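Local atomic coordinates of probable ATP-dependent kinase TDA10 (Saccharomyces cerevisiae, PDB entry 1ODF), a protein that probably acts as an ATP-dependent kinase, transferring phosphate to a substrate that has not yet been identified. Residues D17-E22 with T284-I289; K105-V110 with D194-N199; G180-V185 with Y252-N257. All coordinates share one frame; numbering follows the deposited sequence.

Contact 1 (D17-E22 with T284-I289)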
ATOM      1  N   ASP A  17      15.397   5.032 -12.312  1.00 40.12           N
ATOM      2  CA  ASP A  17      16.790   5.378 -12.596  1.00 41.88           C
ATOM      3  C   ASP A  17      16.901   6.713 -13.322  1.00 41.71           C
ATOM      4  O   ASP A  17      17.985   7.288 -13.427  1.00 41.58           O
ATOM      5  CB  ASP A  17      17.470   4.279 -13.420  1.00 44.13           C
ATOM      6  CG  ASP A  17      17.954   3.117 -12.565  1.00 46.33           C
ATOM      7  OD1 ASP A  17      17.783   3.163 -11.324  1.00 48.13           O
ATOM      8  OD2 ASP A  17      18.509   2.155 -13.141  1.00 47.38           O
ATOM      9  N   LYS A  18      15.776   7.199 -13.832  1.00 41.77           N
ATOM     10  CA  LYS A  18      15.761   8.489 -14.504  1.00 39.86           C
ATOM     11  C   LYS A  18      15.321   9.559 -13.511  1.00 38.59           C
ATOM     12  O   LYS A  18      15.990  10.585 -13.339  1.00 37.87           O
ATOM     13  CB  LYS A  18      14.787   8.488 -15.692  1.00 39.25           C
ATOM     14  CG  LYS A  18      14.402   9.902 -16.146  1.00 40.34           C
ATOM     15  CD  LYS A  18      13.453   9.911 -17.341  1.00 42.39           C
ATOM     16  CE  LYS A  18      12.926  11.325 -17.634  1.00 44.16           C
ATOM     17  NZ  LYS A  18      14.003  12.321 -17.928  1.00 46.09           N
ATOM     18  N   TYR A  19      14.204   9.302 -12.839  1.00 35.00           N
ATOM     19  CA  TYR A  19      13.659  10.284 -11.916  1.00 34.80           C
ATOM     20  C   TYR A  19      14.341  10.510 -10.573  1.00 33.99           C
ATOM     21  O   TYR A  19      14.376  11.644 -10.096  1.00 32.30           O
ATOM     22  CB  TYR A  19      12.165  10.026 -11.710  1.00 34.33           C
ATOM     23  CG  TYR A  19      11.340  10.421 -12.917  1.00 35.69           C
ATOM     24  CD1 TYR A  19      11.096   9.518 -13.953  1.00 36.56           C
ATOM     25  CD2 TYR A  19      10.853  11.723 -13.050  1.00 35.08           C
ATOM     26  CE1 TYR A  19      10.384   9.906 -15.101  1.00 36.55           C
ATOM     27  CE2 TYR A  19      10.147  12.120 -14.181  1.00 36.71           C
ATOM     28  CZ  TYR A  19       9.916  11.209 -15.203  1.00 36.14           C
ATOM     29  OH  TYR A  19       9.214  11.613 -16.310  1.00 34.70           O
ATOM     30  N   ILE A  20      14.880   9.460  -9.962  1.00 33.50           N
ATOM     31  CA  ILE A  20      15.537   9.636  -8.676  1.00 33.25           C
ATOM     32  C   ILE A  20      16.758  10.546  -8.812  1.00 34.01           C
ATOM     33  O   ILE A  20      16.916  11.496  -8.038  1.00 34.55           O
ATOM     34  CB  ILE A  20      15.899   8.278  -8.040  1.00 30.78           C
ATOM     35  CG1 ILE A  20      14.608   7.629  -7.505  1.00 28.48           C
ATOM     36  CG2 ILE A  20      16.911   8.471  -6.907  1.00 31.05           C
ATOM     37  CD1 ILE A  20      14.774   6.228  -6.927  1.00 28.16           C
ATOM     38  N   PRO A  21      17.626  10.285  -9.806  1.00 33.16           N
ATOM     39  CA  PRO A  21      18.802  11.141  -9.980  1.00 33.48           C
ATOM     40  C   PRO A  21      18.377  12.595 -10.233  1.00 34.01           C
ATOM     41  O   PRO A  21      19.017  13.533  -9.753  1.00 32.44           O
ATOM     42  CB  PRO A  21      19.503  10.515 -11.181  1.00 33.36           C
ATOM     43  CG  PRO A  21      19.174   9.042 -11.009  1.00 34.52           C
ATOM     44  CD  PRO A  21      17.701   9.109 -10.694  1.00 34.33           C
ATOM     45  N   GLU A  22      17.291  12.769 -10.983  1.00 32.71           N
ATOM     46  CA  GLU A  22      16.774  14.099 -11.271  1.00 33.88           C
ATOM     47  C   GLU A  22      16.265  14.781  -9.997  1.00 33.81           C
ATOM     48  O   GLU A  22      16.316  16.008  -9.873  1.00 34.53           O
ATOM     49  CB  GLU A  22      15.672  14.023 -12.334  1.00 34.62           C
ATOM     50  CG  GLU A  22      16.229  13.943 -13.762  1.00 34.83           C
ATOM     51  CD  GLU A  22      15.157  13.755 -14.832  1.00 38.77           C
ATOM     52  OE1 GLU A  22      13.986  14.135 -14.594  1.00 38.94           O
ATOM     53  OE2 GLU A  22      15.491  13.239 -15.925  1.00 40.45           O
ATOM     54  N   THR A 284       1.857   0.566 -20.731  1.00 47.20           N
ATOM     55  CA  THR A 284       2.607   1.391 -19.805  1.00 47.04           C
ATOM     56  C   THR A 284       2.370   2.867 -20.083  1.00 45.83           C
ATOM     57  O   THR A 284       2.111   3.260 -21.221  1.00 44.89           O
ATOM     58  CB  THR A 284       4.110   1.078 -19.917  1.00 48.38           C
ATOM     59  OG1 THR A 284       4.383  -0.151 -19.233  1.00 54.12           O
ATOM     60  CG2 THR A 284       4.943   2.180 -19.314  1.00 51.23           C
ATOM     61  N   LYS A 285       2.445   3.680 -19.032  1.00 44.46           N
ATOM     62  CA  LYS A 285       2.268   5.117 -19.165  1.00 43.76           C
ATOM     63  C   LYS A 285       2.961   5.872 -18.024  1.00 44.71           C
ATOM     64  O   LYS A 285       2.842   5.517 -16.844  1.00 43.75           O
ATOM     65  CB  LYS A 285       0.777   5.464 -19.202  1.00 44.34           C
ATOM     66  CG  LYS A 285       0.470   6.872 -19.692  1.00 44.85           C
ATOM     67  CD  LYS A 285      -1.030   7.066 -19.893  1.00 48.69           C
ATOM     68  CE  LYS A 285      -1.351   8.434 -20.516  1.00 51.92           C
ATOM     69  NZ  LYS A 285      -0.952   9.585 -19.644  1.00 51.95           N
ATOM     70  N   THR A 286       3.700   6.910 -18.395  1.00 45.40           N
ATOM     71  CA  THR A 286       4.408   7.733 -17.431  1.00 46.19           C
ATOM     72  C   THR A 286       3.894   9.156 -17.495  1.00 47.02           C
ATOM     73  O   THR A 286       4.027   9.828 -18.515  1.00 44.79           O
ATOM     74  CB  THR A 286       5.914   7.745 -17.703  1.00 44.21           C
ATOM     75  OG1 THR A 286       6.448   6.449 -17.420  1.00 47.18           O
ATOM     76  CG2 THR A 286       6.613   8.777 -16.822  1.00 43.65           C
ATOM     77  N   ARG A 287       3.298   9.608 -16.400  1.00 50.12           N
ATOM     78  CA  ARG A 287       2.782  10.960 -16.337  1.00 54.07           C
ATOM     79  C   ARG A 287       3.672  11.789 -15.426  1.00 56.58           C
ATOM     80  O   ARG A 287       3.887  11.438 -14.266  1.00 56.51           O
ATOM     81  CB  ARG A 287       1.354  10.975 -15.785  1.00 55.79           C
ATOM     82  CG  ARG A 287       0.709  12.354 -15.849  1.00 59.57           C
ATOM     83  CD  ARG A 287      -0.265  12.586 -14.709  1.00 64.60           C
ATOM     84  NE  ARG A 287      -0.763  13.962 -14.702  1.00 67.89           N
ATOM     85  CZ  ARG A 287      -1.363  14.545 -13.665  1.00 68.46           C
ATOM     86  NH1 ARG A 287      -1.780  15.802 -13.762  1.00 69.49           N
ATOM     87  NH2 ARG A 287      -1.536  13.883 -12.527  1.00 67.03           N
ATOM     88  N   CYS A 288       4.207  12.883 -15.955  1.00 60.23           N
ATOM     89  CA  CYS A 288       5.047  13.764 -15.155  1.00 64.52           C
ATOM     90  C   CYS A 288       4.294  15.076 -14.949  1.00 66.76           C
ATOM     91  O   CYS A 288       4.360  15.979 -15.784  1.00 67.12           O
ATOM     92  CB  CYS A 288       6.374  14.031 -15.853  1.00 64.56           C
ATOM     93  SG  CYS A 288       7.454  15.059 -14.855  1.00 68.54           S
ATOM     94  N   ILE A 289       3.584  15.163 -13.824  1.00 69.64           N
ATOM     95  CA  ILE A 289       2.762  16.320 -13.474  1.00 72.43           C
ATOM     96  C   ILE A 289       3.223  17.697 -13.965  1.00 74.74           C
ATOM     97  O   ILE A 289       4.151  18.310 -13.426  1.00 74.65           O
ATOM     98  CB  ILE A 289       2.512  16.364 -11.949  1.00 71.96           C
ATOM     99  CG1 ILE A 289       1.752  15.101 -11.529  1.00 70.27           C
ATOM    100  CG2 ILE A 289       1.721  17.616 -11.579  1.00 71.68           C
ATOM    101  CD1 ILE A 289       1.333  15.071 -10.076  1.00 69.88           C
TER
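Y19 of helix 8-24 reaches across to T286 of strand 281-287 and to C288 just beyond its end, on the flank of the mixed sheet of a P-loop kinase fold; with C288 it makes a Cys sulfur-aromatic contact. This strand is the outermost one on its side of the sheet, antiparallel to strand 269-275, to which K285 and R287 are tied by backbone hydrogen bonds with T272 and T270. The closer part of the contact lies round the phenol end of the tyrosine. With CG placed beside the backbone N (chi1 -73°), the ring extends from the helix toward the strand, and its OH comes 3.8 Å from C288 CB and 3.9 Å from T286 CG2. Y19 also packs on A269 and L205 and meets the ring of F15. The strand side is looser: only 112 Å² is buried between the segments, and T286 and C288 remain exposed. Within the helix, and without touching the strand, K18 NZ lies 2.7 Å from E22 OE2 in a salt bridge that uses the syn lone pair of the carboxylate. At the chain's C-terminal end, C288 SG, anti to its backbone N (chi1 -178°), sits near the plane of the Y19 ring at its edge, 4.0 Å from CE2.

Contact 2 (K105-V110 with D194-N199)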
ATOM      1  N   LYS A 105      -2.207   7.123  14.555  1.00 44.51           N
ATOM      2  CA  LYS A 105      -1.479   7.956  15.505  1.00 46.10           C
ATOM      3  C   LYS A 105      -0.001   7.640  15.407  1.00 45.47           C
ATOM      4  O   LYS A 105       0.842   8.543  15.384  1.00 45.37           O
ATOM      5  CB  LYS A 105      -1.975   7.707  16.932  1.00 49.37           C
ATOM      6  CG  LYS A 105      -2.310   8.987  17.699  1.00 54.75           C
ATOM      7  CD  LYS A 105      -3.258   9.878  16.891  1.00 58.03           C
ATOM      8  CE  LYS A 105      -3.682  11.129  17.659  1.00 61.47           C
ATOM      9  NZ  LYS A 105      -4.569  10.815  18.823  1.00 63.11           N
ATOM     10  N   LEU A 106       0.301   6.348  15.329  1.00 43.44           N
ATOM     11  CA  LEU A 106       1.673   5.887  15.232  1.00 42.84           C
ATOM     12  C   LEU A 106       2.286   6.326  13.900  1.00 42.37           C
ATOM     13  O   LEU A 106       3.452   6.700  13.843  1.00 43.07           O
ATOM     14  CB  LEU A 106       1.721   4.359  15.350  1.00 43.01           C
ATOM     15  CG  LEU A 106       3.002   3.738  15.926  1.00 45.54           C
ATOM     16  CD1 LEU A 106       2.958   2.225  15.751  1.00 43.96           C
ATOM     17  CD2 LEU A 106       4.229   4.302  15.232  1.00 45.49           C
ATOM     18  N   LEU A 107       1.498   6.284  12.830  1.00 40.21           N
ATOM     19  CA  LEU A 107       1.998   6.669  11.518  1.00 39.83           C
ATOM     20  C   LEU A 107       2.277   8.170  11.504  1.00 40.38           C
ATOM     21  O   LEU A 107       3.282   8.636  10.952  1.00 37.34           O
ATOM     22  CB  LEU A 107       0.971   6.312  10.446  1.00 40.03           C
ATOM     23  CG  LEU A 107       1.403   6.533   8.997  1.00 42.00           C
ATOM     24  CD1 LEU A 107       2.655   5.709   8.707  1.00 41.42           C
ATOM     25  CD2 LEU A 107       0.269   6.136   8.063  1.00 43.93           C
ATOM     26  N   GLN A 108       1.365   8.915  12.116  1.00 41.45           N
ATOM     27  CA  GLN A 108       1.482  10.358  12.225  1.00 44.87           C
ATOM     28  C   GLN A 108       2.819  10.703  12.900  1.00 43.98           C
ATOM     29  O   GLN A 108       3.586  11.525  12.402  1.00 42.35           O
ATOM     30  CB  GLN A 108       0.307  10.893  13.051  1.00 48.36           C
ATOM     31  CG  GLN A 108       0.382  12.365  13.460  1.00 53.80           C
ATOM     32  CD  GLN A 108       0.072  13.316  12.324  1.00 58.16           C
ATOM     33  OE1 GLN A 108       0.840  13.429  11.367  1.00 62.35           O
ATOM     34  NE2 GLN A 108      -1.066  14.006  12.419  1.00 58.88           N
ATOM     35  N   GLU A 109       3.104  10.047  14.020  1.00 44.34           N
ATOM     36  CA  GLU A 109       4.342  10.300  14.752  1.00 46.50           C
ATOM     37  C   GLU A 109       5.582  10.023  13.917  1.00 45.61           C
ATOM     38  O   GLU A 109       6.505  10.837  13.875  1.00 45.84           O
ATOM     39  CB  GLU A 109       4.379   9.455  16.023  1.00 48.82           C
ATOM     40  CG  GLU A 109       3.264   9.778  16.996  1.00 54.34           C
ATOM     41  CD  GLU A 109       3.056   8.697  18.047  1.00 58.00           C
ATOM     42  OE1 GLU A 109       2.062   8.799  18.804  1.00 59.49           O
ATOM     43  OE2 GLU A 109       3.876   7.750  18.119  1.00 59.02           O
ATOM     44  N   VAL A 110       5.606   8.867  13.262  1.00 44.07           N
ATOM     45  CA  VAL A 110       6.738   8.489  12.426  1.00 42.32           C
ATOM     46  C   VAL A 110       6.991   9.549  11.341  1.00 42.02           C
ATOM     47  O   VAL A 110       8.129   9.981  11.133  1.00 41.24           O
ATOM     48  CB  VAL A 110       6.489   7.098  11.789  1.00 42.84           C
ATOM     49  CG1 VAL A 110       7.467   6.842  10.655  1.00 39.72           C
ATOM     50  CG2 VAL A 110       6.635   6.014  12.861  1.00 41.66           C
ATOM     51  N   ASP A 194      -4.899  12.147   3.618  1.00 33.09           N
ATOM     52  CA  ASP A 194      -4.529  13.434   4.200  1.00 35.59           C
ATOM     53  C   ASP A 194      -3.084  13.466   4.676  1.00 36.54           C
ATOM     54  O   ASP A 194      -2.372  14.452   4.500  1.00 36.67           O
ATOM     55  CB  ASP A 194      -5.446  13.740   5.386  1.00 36.89           C
ATOM     56  CG  ASP A 194      -5.260  15.149   5.922  1.00 38.22           C
ATOM     57  OD1 ASP A 194      -5.603  16.102   5.190  1.00 38.07           O
ATOM     58  OD2 ASP A 194      -4.772  15.301   7.066  1.00 36.88           O
ATOM     59  N   LEU A 195      -2.670  12.362   5.276  1.00 36.72           N
ATOM     60  CA  LEU A 195      -1.332  12.211   5.813  1.00 37.22           C
ATOM     61  C   LEU A 195      -0.258  11.903   4.761  1.00 36.96           C
ATOM     62  O   LEU A 195       0.914  12.267   4.935  1.00 34.86           O
ATOM     63  CB  LEU A 195      -1.370  11.091   6.847  1.00 39.62           C
ATOM     64  CG  LEU A 195      -0.228  10.914   7.838  1.00 44.52           C
ATOM     65  CD1 LEU A 195       0.036  12.219   8.591  1.00 43.11           C
ATOM     66  CD2 LEU A 195      -0.612   9.792   8.807  1.00 46.96           C
ATOM     67  N   LEU A 196      -0.662  11.272   3.658  1.00 33.76           N
ATOM     68  CA  LEU A 196       0.295  10.864   2.634  1.00 33.10           C
ATOM     69  C   LEU A 196       0.205  11.444   1.217  1.00 33.14           C
ATOM     70  O   LEU A 196       0.772  12.504   0.946  1.00 32.84           O
ATOM     71  CB  LEU A 196       0.302   9.327   2.554  1.00 30.49           C
ATOM     72  CG  LEU A 196       0.627   8.626   3.880  1.00 29.84           C
ATOM     73  CD1 LEU A 196       0.243   7.143   3.821  1.00 29.26           C
ATOM     74  CD2 LEU A 196       2.102   8.807   4.190  1.00 28.64           C
ATOM     75  N   TRP A 197      -0.499  10.757   0.314  1.00 32.62           N
ATOM     76  CA  TRP A 197      -0.560  11.212  -1.078  1.00 33.60           C
ATOM     77  C   TRP A 197      -1.313  12.507  -1.367  1.00 34.90           C
ATOM     78  O   TRP A 197      -1.274  13.001  -2.486  1.00 33.45           O
ATOM     79  CB  TRP A 197      -1.057  10.084  -1.990  1.00 32.47           C
ATOM     80  CG  TRP A 197      -2.336   9.455  -1.555  1.00 32.85           C
ATOM     81  CD1 TRP A 197      -3.599   9.850  -1.880  1.00 33.53           C
ATOM     82  CD2 TRP A 197      -2.478   8.320  -0.695  1.00 31.09           C
ATOM     83  NE1 TRP A 197      -4.522   9.032  -1.275  1.00 33.56           N
ATOM     84  CE2 TRP A 197      -3.859   8.083  -0.541  1.00 32.89           C
ATOM     85  CE3 TRP A 197      -1.571   7.480  -0.038  1.00 31.72           C
ATOM     86  CZ2 TRP A 197      -4.359   7.038   0.244  1.00 32.97           C
ATOM     87  CZ3 TRP A 197      -2.069   6.438   0.745  1.00 32.64           C
ATOM     88  CH2 TRP A 197      -3.452   6.229   0.876  1.00 30.82           C
ATOM     89  N   ARG A 198      -1.987  13.059  -0.361  1.00 37.74           N
ATOM     90  CA  ARG A 198      -2.691  14.332  -0.519  1.00 39.83           C
ATOM     91  C   ARG A 198      -2.011  15.342   0.408  1.00 39.27           C
ATOM     92  O   ARG A 198      -2.445  16.485   0.521  1.00 42.11           O
ATOM     93  CB  ARG A 198      -4.177  14.201  -0.153  1.00 42.62           C
ATOM     94  CG  ARG A 198      -4.960  13.288  -1.075  1.00 47.12           C
ATOM     95  CD  ARG A 198      -5.193  13.928  -2.425  1.00 54.45           C
ATOM     96  NE  ARG A 198      -6.342  14.830  -2.401  1.00 59.76           N
ATOM     97  CZ  ARG A 198      -6.429  15.949  -3.114  1.00 61.60           C
ATOM     98  NH1 ARG A 198      -5.428  16.313  -3.913  1.00 62.07           N
ATOM     99  NH2 ARG A 198      -7.517  16.707  -3.027  1.00 61.09           N
ATOM    100  N   ASN A 199      -0.954  14.907   1.084  1.00 36.85           N
ATOM    101  CA  ASN A 199      -0.211  15.786   1.971  1.00 36.82           C
ATOM    102  C   ASN A 199       0.746  16.607   1.094  1.00 38.33           C
ATOM    103  O   ASN A 199       1.640  16.062   0.446  1.00 37.11           O
ATOM    104  CB  ASN A 199       0.552  14.955   3.007  1.00 36.71           C
ATOM    105  CG  ASN A 199       1.426  15.801   3.920  1.00 35.49           C
ATOM    106  OD1 ASN A 199       2.027  15.294   4.865  1.00 38.46           O
ATOM    107  ND2 ASN A 199       1.511  17.084   3.634  1.00 35.10           N
TER
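L195, the last residue of helix 182-195, wedges its forked end against L107 and Q108 of helix 104-114. The two methyls divide the work. CD2 meets the leucine, 3.8 Å from L107 CD2 and equally near its CG, whereas CD1 comes within 3.1 Å of Q108 OE1, a tight approach that is neither a hydrogen bond nor a secure attraction. L107 and L195 both carry CG anti to the backbone N, which points their branches into the contact, where they pass at a slant. Q108 starts the same way but bends at its second torsion (chi2 76°), which swings the amide round to L195; its OE1 also makes a weak hydrogen bond to a bound glycerol. L196 adds a looser apolar touch, its CD1 lying 4.4 Å from L107 CD2.

Further out, the chain turns away after L195. L196 is where the backbone leaves helical geometry, and it opens a type I beta turn that runs to N199, closed by N199 N bonding to L196 O at 3.0 Å. Replacing L195 by an alanine would probably leave the methyl of L107 without its apolar partner and the amide of Q108 less restrained, with a gap opened between the two helices. L195 and L196 also rest on L111, one turn beyond L107, and L107 packs on F73. L106 and V110 touch P129 and L128 of strand 125-132, so helix 104-114 contacts both that antiparallel sheet and the end of helix 182-195.

Contact 3 (G180-V185 with Y252-N257)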
ATOM      1  N   GLY A 180     -23.747   1.113   3.332  1.00 56.88           N
ATOM      2  CA  GLY A 180     -23.485   0.164   4.394  1.00 54.26           C
ATOM      3  C   GLY A 180     -22.151   0.325   5.090  1.00 53.74           C
ATOM      4  O   GLY A 180     -21.780   1.420   5.522  1.00 52.05           O
ATOM      5  N   ASP A 181     -21.421  -0.779   5.188  1.00 52.70           N
ATOM      6  CA  ASP A 181     -20.132  -0.782   5.865  1.00 51.47           C
ATOM      7  C   ASP A 181     -19.070   0.088   5.196  1.00 50.12           C
ATOM      8  O   ASP A 181     -18.091   0.476   5.838  1.00 49.99           O
ATOM      9  CB  ASP A 181     -19.618  -2.222   5.998  1.00 52.13           C
ATOM     10  CG  ASP A 181     -20.570  -3.120   6.787  1.00 54.29           C
ATOM     11  OD1 ASP A 181     -21.212  -2.625   7.738  1.00 54.86           O
ATOM     12  OD2 ASP A 181     -20.662  -4.325   6.468  1.00 53.12           O
ATOM     13  N   MET A 182     -19.257   0.402   3.918  1.00 47.08           N
ATOM     14  CA  MET A 182     -18.280   1.218   3.206  1.00 45.87           C
ATOM     15  C   MET A 182     -18.275   2.668   3.638  1.00 45.39           C
ATOM     16  O   MET A 182     -17.300   3.378   3.423  1.00 46.83           O
ATOM     17  CB  MET A 182     -18.500   1.147   1.693  1.00 44.22           C
ATOM     18  CG  MET A 182     -17.893  -0.083   1.045  1.00 42.75           C
ATOM     19  SD  MET A 182     -16.150  -0.316   1.498  1.00 41.38           S
ATOM     20  CE  MET A 182     -15.349   1.063   0.578  1.00 40.31           C
ATOM     21  N   VAL A 183     -19.366   3.105   4.247  1.00 45.86           N
ATOM     22  CA  VAL A 183     -19.476   4.481   4.701  1.00 46.31           C
ATOM     23  C   VAL A 183     -18.358   4.826   5.678  1.00 46.70           C
ATOM     24  O   VAL A 183     -17.692   5.852   5.530  1.00 46.13           O
ATOM     25  CB  VAL A 183     -20.849   4.720   5.357  1.00 46.86           C
ATOM     26  CG1 VAL A 183     -20.875   6.065   6.082  1.00 45.90           C
ATOM     27  CG2 VAL A 183     -21.931   4.671   4.282  1.00 48.00           C
ATOM     28  N   ASP A 184     -18.146   3.967   6.671  1.00 46.10           N
ATOM     29  CA  ASP A 184     -17.093   4.201   7.652  1.00 47.26           C
ATOM     30  C   ASP A 184     -15.711   3.996   7.024  1.00 46.48           C
ATOM     31  O   ASP A 184     -14.771   4.735   7.317  1.00 45.38           O
ATOM     32  CB  ASP A 184     -17.248   3.257   8.850  1.00 50.52           C
ATOM     33  CG  ASP A 184     -18.539   3.488   9.623  1.00 54.46           C
ATOM     34  OD1 ASP A 184     -18.745   4.611  10.143  1.00 57.03           O
ATOM     35  OD2 ASP A 184     -19.349   2.539   9.713  1.00 56.65           O
ATOM     36  N   VAL A 185     -15.586   2.994   6.161  1.00 45.35           N
ATOM     37  CA  VAL A 185     -14.306   2.725   5.522  1.00 44.17           C
ATOM     38  C   VAL A 185     -13.848   3.982   4.794  1.00 43.89           C
ATOM     39  O   VAL A 185     -12.705   4.421   4.953  1.00 44.11           O
ATOM     40  CB  VAL A 185     -14.405   1.542   4.528  1.00 43.85           C
ATOM     41  CG1 VAL A 185     -13.059   1.310   3.844  1.00 41.30           C
ATOM     42  CG2 VAL A 185     -14.830   0.282   5.272  1.00 42.70           C
ATOM     43  N   TYR A 252     -12.280  -1.616  -4.217  1.00 37.53           N
ATOM     44  CA  TYR A 252     -11.788  -1.619  -5.589  1.00 37.46           C
ATOM     45  C   TYR A 252     -12.785  -0.943  -6.519  1.00 35.98           C
ATOM     46  O   TYR A 252     -12.426  -0.033  -7.268  1.00 33.84           O
ATOM     47  CB  TYR A 252     -11.527  -3.062  -6.063  1.00 38.92           C
ATOM     48  CG  TYR A 252     -10.248  -3.668  -5.524  1.00 42.05           C
ATOM     49  CD1 TYR A 252     -10.235  -4.948  -4.963  1.00 40.77           C
ATOM     50  CD2 TYR A 252      -9.048  -2.953  -5.559  1.00 43.17           C
ATOM     51  CE1 TYR A 252      -9.054  -5.495  -4.445  1.00 42.19           C
ATOM     52  CE2 TYR A 252      -7.865  -3.493  -5.044  1.00 42.50           C
ATOM     53  CZ  TYR A 252      -7.874  -4.758  -4.488  1.00 43.65           C
ATOM     54  OH  TYR A 252      -6.705  -5.272  -3.955  1.00 44.90           O
ATOM     55  N   LYS A 253     -14.038  -1.386  -6.452  1.00 35.12           N
ATOM     56  CA  LYS A 253     -15.095  -0.836  -7.290  1.00 38.41           C
ATOM     57  C   LYS A 253     -15.306   0.661  -7.073  1.00 37.53           C
ATOM     58  O   LYS A 253     -15.607   1.392  -8.012  1.00 38.32           O
ATOM     59  CB  LYS A 253     -16.421  -1.559  -7.027  1.00 41.89           C
ATOM     60  CG  LYS A 253     -16.404  -3.044  -7.317  1.00 47.35           C
ATOM     61  CD  LYS A 253     -17.775  -3.661  -7.054  1.00 49.71           C
ATOM     62  CE  LYS A 253     -17.796  -5.143  -7.418  1.00 55.15           C
ATOM     63  NZ  LYS A 253     -19.170  -5.744  -7.314  1.00 56.76           N
ATOM     64  N   LEU A 254     -15.158   1.112  -5.833  1.00 36.10           N
ATOM     65  CA  LEU A 254     -15.350   2.520  -5.529  1.00 37.09           C
ATOM     66  C   LEU A 254     -14.194   3.454  -5.914  1.00 36.28           C
ATOM     67  O   LEU A 254     -14.426   4.488  -6.532  1.00 35.33           O
ATOM     68  CB  LEU A 254     -15.626   2.703  -4.034  1.00 38.87           C
ATOM     69  CG  LEU A 254     -16.876   3.493  -3.620  1.00 42.40           C
ATOM     70  CD1 LEU A 254     -16.678   4.012  -2.207  1.00 43.06           C
ATOM     71  CD2 LEU A 254     -17.128   4.649  -4.578  1.00 40.87           C
ATOM     72  N   TYR A 255     -12.959   3.076  -5.574  1.00 35.23           N
ATOM     73  CA  TYR A 255     -11.799   3.943  -5.808  1.00 33.99           C
ATOM     74  C   TYR A 255     -10.799   3.656  -6.918  1.00 33.41           C
ATOM     75  O   TYR A 255     -10.150   4.581  -7.405  1.00 34.69           O
ATOM     76  CB  TYR A 255     -10.987   4.062  -4.515  1.00 32.85           C
ATOM     77  CG  TYR A 255     -11.802   4.230  -3.253  1.00 30.31           C
ATOM     78  CD1 TYR A 255     -11.894   3.199  -2.314  1.00 28.95           C
ATOM     79  CD2 TYR A 255     -12.439   5.436  -2.971  1.00 29.84           C
ATOM     80  CE1 TYR A 255     -12.598   3.374  -1.115  1.00 30.91           C
ATOM     81  CE2 TYR A 255     -13.141   5.627  -1.780  1.00 30.57           C
ATOM     82  CZ  TYR A 255     -13.217   4.596  -0.857  1.00 32.59           C
ATOM     83  OH  TYR A 255     -13.893   4.800   0.322  1.00 33.74           O
ATOM     84  N   LEU A 256     -10.650   2.397  -7.312  1.00 33.37           N
ATOM     85  CA  LEU A 256      -9.648   2.048  -8.317  1.00 34.03           C
ATOM     86  C   LEU A 256      -9.647   2.868  -9.601  1.00 34.78           C
ATOM     87  O   LEU A 256      -8.590   3.260 -10.093  1.00 34.62           O
ATOM     88  CB  LEU A 256      -9.725   0.558  -8.669  1.00 32.90           C
ATOM     89  CG  LEU A 256      -8.542   0.074  -9.529  1.00 35.49           C
ATOM     90  CD1 LEU A 256      -7.229   0.243  -8.744  1.00 35.68           C
ATOM     91  CD2 LEU A 256      -8.731  -1.382  -9.931  1.00 31.55           C
ATOM     92  N   ASN A 257     -10.825   3.141 -10.142  1.00 36.27           N
ATOM     93  CA  ASN A 257     -10.913   3.895 -11.386  1.00 37.72           C
ATOM     94  C   ASN A 257     -10.347   5.326 -11.294  1.00 35.97           C
ATOM     95  O   ASN A 257      -9.420   5.673 -12.023  1.00 33.19           O
ATOM     96  CB  ASN A 257     -12.365   3.924 -11.862  1.00 36.17           C
ATOM     97  CG  ASN A 257     -12.510   4.536 -13.236  1.00 37.28           C
ATOM     98  OD1 ASN A 257     -11.531   4.967 -13.849  1.00 38.24           O
ATOM     99  ND2 ASN A 257     -13.734   4.578 -13.730  1.00 37.01           N
TER
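M182 and Y255 approach from opposite directions, each side chain reaching out from its own helix into the space between them. The methionine is folded rather than extended: chi2 and chi3, at -51° and -71°, curl the chain and bring its terminal methyl round to the phenol. CE then lies 4.0 Å from Y255 CE1 and equally far from its OH, meeting the ring obliquely. The same methyl touches a second residue, its CE being 4.3 Å from L254 CD1. L254 in turn places its CB 4.0 Å above the Y255 ring plane, over the centre, so the tyrosine is packed by its chain neighbour as well as by the methionine.

Helices 182-195 and 249-262 are joined here in a P-loop kinase fold that closely resembles E. coli pantothenate kinase, with the Y255 side chain about 11 Å from that of P39 in the predicted ATP-binding loop. One helical turn on from M182, N186 OD1 accepts a hydrogen bond from the Y255 hydroxyl, fixing the polar end of a ring that is otherwise buried. M182 also touches L92, P250 and S251. Elsewhere on helix 249-262, Y252 OH bonds to Q40 OE1 of that loop.

How the contacts relate
Contact 3 is fully buried, contact 2 partly so, and contact 1 lies on the surface, its centre 20 Å from that of the chain. Contacts 2 and 3 share helix 182-195, one using its end and the other its beginning, with centres 20 Å apart and segments that alternate along the chain. Contact 1 instead joins the first helix to the last strand, and along the chain both others are nested inside the loop it closes. Their chemistry follows place: leucine methyls and an amide at the helix end in contact 2, a folded methionine against a tyrosine in contact 3, and a cysteine-tyrosine edge contact at the exposed chain end.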